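Local structure of K41043 (6KBR) at residues Cys41-Cys44 against Met45-Glu49. The protein probably inhibits serine proteases through its Kazal-type inhibitor domain, as a human protein also named SPINK2. Residues are numbered along the deposited sequence; the frame is centred on the assembly and turned at random.
Sequences CTLC and MKIRE
M45, K46, I47 and R48 each donate their backbone N-H to the carbonyl four residues earlier, at C41, T42, L43 and C44 in turn, which makes 41-49 an unbroken run of alpha-helix. The shortest of the four bonds joins I47 N to L43 O at 2.9 Å, while that from K46 N to T42 O is the straightest, with an N-H...O angle of 168°. T42 O is gripped twice, since a water also donates to it at 2.7 Å; the same water reaches E49 OE1, seven residues or about two turns further on, only weakly. On another face, L43 and I47 lie one turn apart and meet through their aliphatic branches, CD1 of L43 standing 4.3 Å from CG1 of I47. With CG1 beside its own backbone N (chi1 -72°), I47 also lays this methylene against L43 O at 3.5 Å. L43 packs further on Y37 and I54, turning this face toward the sheet side of the domain. M45 sets CB 3.5 Å from T42 O, then bends at chi3 (75°), its side chain packing on an apolar side chain of the other protein chain. C41 and C44 both touch Y17 and form disulfides with C22 and C14 respectively. A single helix tied by disulfides to the N-terminal part of the chain and packed beside a small antiparallel sheet is characteristic of the Kazal inhibitor fold.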
ATOM      1  N   CYS B  41       6.912   8.650  -9.909  1.00  8.34           N
ATOM      2  CA  CYS B  41       5.718   9.447  -9.954  1.00  8.17           C
ATOM      3  C   CYS B  41       5.823  10.605  -8.950  1.00  8.21           C
ATOM      4  O   CYS B  41       5.441  11.750  -9.279  1.00  7.91           O
ATOM      5  CB  CYS B  41       4.476   8.592  -9.741  1.00  8.46           C
ATOM      6  SG  CYS B  41       2.900   9.500  -9.802  1.00  7.80           S
ATOM      7  N   THR B  42       6.425  10.324  -7.792  1.00  7.85           N
ATOM      8  CA  THR B  42       6.587  11.323  -6.711  1.00  7.70           C
ATOM      9  C   THR B  42       7.575  12.429  -7.096  1.00  8.06           C
ATOM     10  O   THR B  42       7.364  13.628  -6.783  1.00  7.67           O
ATOM     11  CB  THR B  42       6.967  10.638  -5.408  1.00  7.50           C
ATOM     12  OG1 THR B  42       5.931   9.702  -5.081  1.00  7.74           O
ATOM     13  CG2 THR B  42       7.064  11.587  -4.282  1.00  7.73           C
ATOM     14  N   LEU B  43       8.631  12.021  -7.798  1.00  8.34           N
ATOM     15  CA  LEU B  43       9.578  12.970  -8.379  1.00  9.25           C
ATOM     16  C   LEU B  43       8.837  13.885  -9.308  1.00  9.10           C
ATOM     17  O   LEU B  43       8.964  15.109  -9.222  1.00  8.27           O
ATOM     18  CB  LEU B  43      10.705  12.233  -9.140  1.00  9.35           C
ATOM     19  CG  LEU B  43      11.774  13.076  -9.828  1.00 10.34           C
ATOM     20  CD1 LEU B  43      12.204  14.261  -8.994  1.00 11.13           C
ATOM     21  CD2 LEU B  43      12.971  12.231 -10.154  1.00 10.45           C
ATOM     22  N   CYS B  44       8.076  13.290 -10.218  1.00  9.73           N
ATOM     23  CA  CYS B  44       7.245  14.057 -11.163  1.00 10.19           C
ATOM     24  C   CYS B  44       6.288  15.090 -10.499  1.00 10.22           C
ATOM     25  O   CYS B  44       6.162  16.223 -10.957  1.00  8.63           O
ATOM     26  CB  CYS B  44       6.467  13.105 -12.096  1.00 11.28           C
ATOM     27  SG  CYS B  44       7.566  12.266 -13.233  1.00 12.82           S
ATOM     28  N   MET B  45       5.639  14.692  -9.397  1.00 10.47           N
ATOM     29  CA  MET B  45       4.882  15.620  -8.603  1.00 11.07           C
ATOM     30  C   MET B  45       5.762  16.835  -8.073  1.00 10.55           C
ATOM     31  O   MET B  45       5.393  17.984  -8.183  1.00  9.12           O
ATOM     32  CB  MET B  45       4.169  14.847  -7.483  1.00 13.05           C
ATOM     33  CG  MET B  45       2.843  14.215  -7.972  1.00 15.09           C
ATOM     34  SD  MET B  45       1.736  13.651  -6.649  1.00 19.86           S
ATOM     35  CE  MET B  45       1.132  15.247  -6.088  1.00 19.24           C
ATOM     36  N   LYS B  46       6.917  16.555  -7.524  1.00 10.69           N
ATOM     37  CA  LYS B  46       7.863  17.601  -7.103  1.00 11.22           C
ATOM     38  C   LYS B  46       8.224  18.529  -8.229  1.00 10.14           C
ATOM     39  O   LYS B  46       8.282  19.702  -8.028  1.00  9.33           O
ATOM     40  CB  LYS B  46       9.155  17.010  -6.512  1.00 12.74           C
ATOM     41  CG  LYS B  46      10.004  18.074  -5.804  1.00 15.10           C
ATOM     42  CD  LYS B  46       9.394  18.559  -4.477  1.00 16.90           C
ATOM     43  CE  LYS B  46       9.974  19.909  -4.091  1.00 21.36           C
ATOM     44  NZ  LYS B  46       8.963  20.973  -4.433  1.00 27.06           N
ATOM     45  N   ILE B  47       8.438  17.985  -9.419  1.00  9.89           N
ATOM     46  CA  ILE B  47       8.766  18.809 -10.608  1.00 10.01           C
ATOM     47  C   ILE B  47       7.644  19.815 -10.796  1.00 11.01           C
ATOM     48  O   ILE B  47       7.887  21.037 -10.941  1.00  9.40           O
ATOM     49  CB  ILE B  47       9.024  17.900 -11.824  1.00  9.20           C
ATOM     50  CG1 ILE B  47      10.393  17.188 -11.632  1.00  8.93           C
ATOM     51  CG2 ILE B  47       8.870  18.657 -13.186  1.00  9.45           C
ATOM     52  CD1 ILE B  47      10.757  16.260 -12.738  1.00  8.77           C
ATOM     53  N   ARG B  48       6.416  19.293 -10.739  1.00 12.64           N
ATOM     54  CA  ARG B  48       5.229  20.113 -10.986  1.00 14.55           C
ATOM     55  C   ARG B  48       5.017  21.116  -9.833  1.00 14.34           C
ATOM     56  O   ARG B  48       4.858  22.284 -10.124  1.00 15.14           O
ATOM     57  CB  ARG B  48       3.983  19.261 -11.242  1.00 16.34           C
ATOM     58  CG  ARG B  48       2.800  20.108 -11.719  1.00 20.51           C
ATOM     59  CD  ARG B  48       1.628  19.285 -12.269  1.00 22.92           C
ATOM     60  NE  ARG B  48       0.483  20.159 -12.555  1.00 25.90           N
ATOM     61  CZ  ARG B  48      -0.442  20.550 -11.657  1.00 31.93           C
ATOM     62  NH1 ARG B  48      -0.395  20.133 -10.377  1.00 31.71           N
ATOM     63  NH2 ARG B  48      -1.448  21.370 -12.039  1.00 33.22           N
ATOM     64  N   GLU B  49       5.062  20.686  -8.573  1.00 13.83           N
ATOM     65  CA  GLU B  49       4.947  21.552  -7.368  1.00 16.11           C
ATOM     66  C   GLU B  49       6.027  22.652  -7.335  1.00 15.33           C
ATOM     67  O   GLU B  49       5.713  23.822  -7.132  1.00 13.60           O
ATOM     68  CB  GLU B  49       5.054  20.746  -6.031  1.00 19.41           C
ATOM     69  CG  GLU B  49       3.834  19.892  -5.634  1.00 23.43           C
ATOM     70  CD  GLU B  49       4.117  18.451  -4.977  1.00 27.26           C
ATOM     71  OE1 GLU B  49       5.297  17.957  -4.647  1.00 29.82           O
ATOM     72  OE2 GLU B  49       3.086  17.758  -4.820  1.00 20.85           O
TER
HETATM   73  O   HOH W   1       7.150  15.101  -4.493  1.00 12.27           O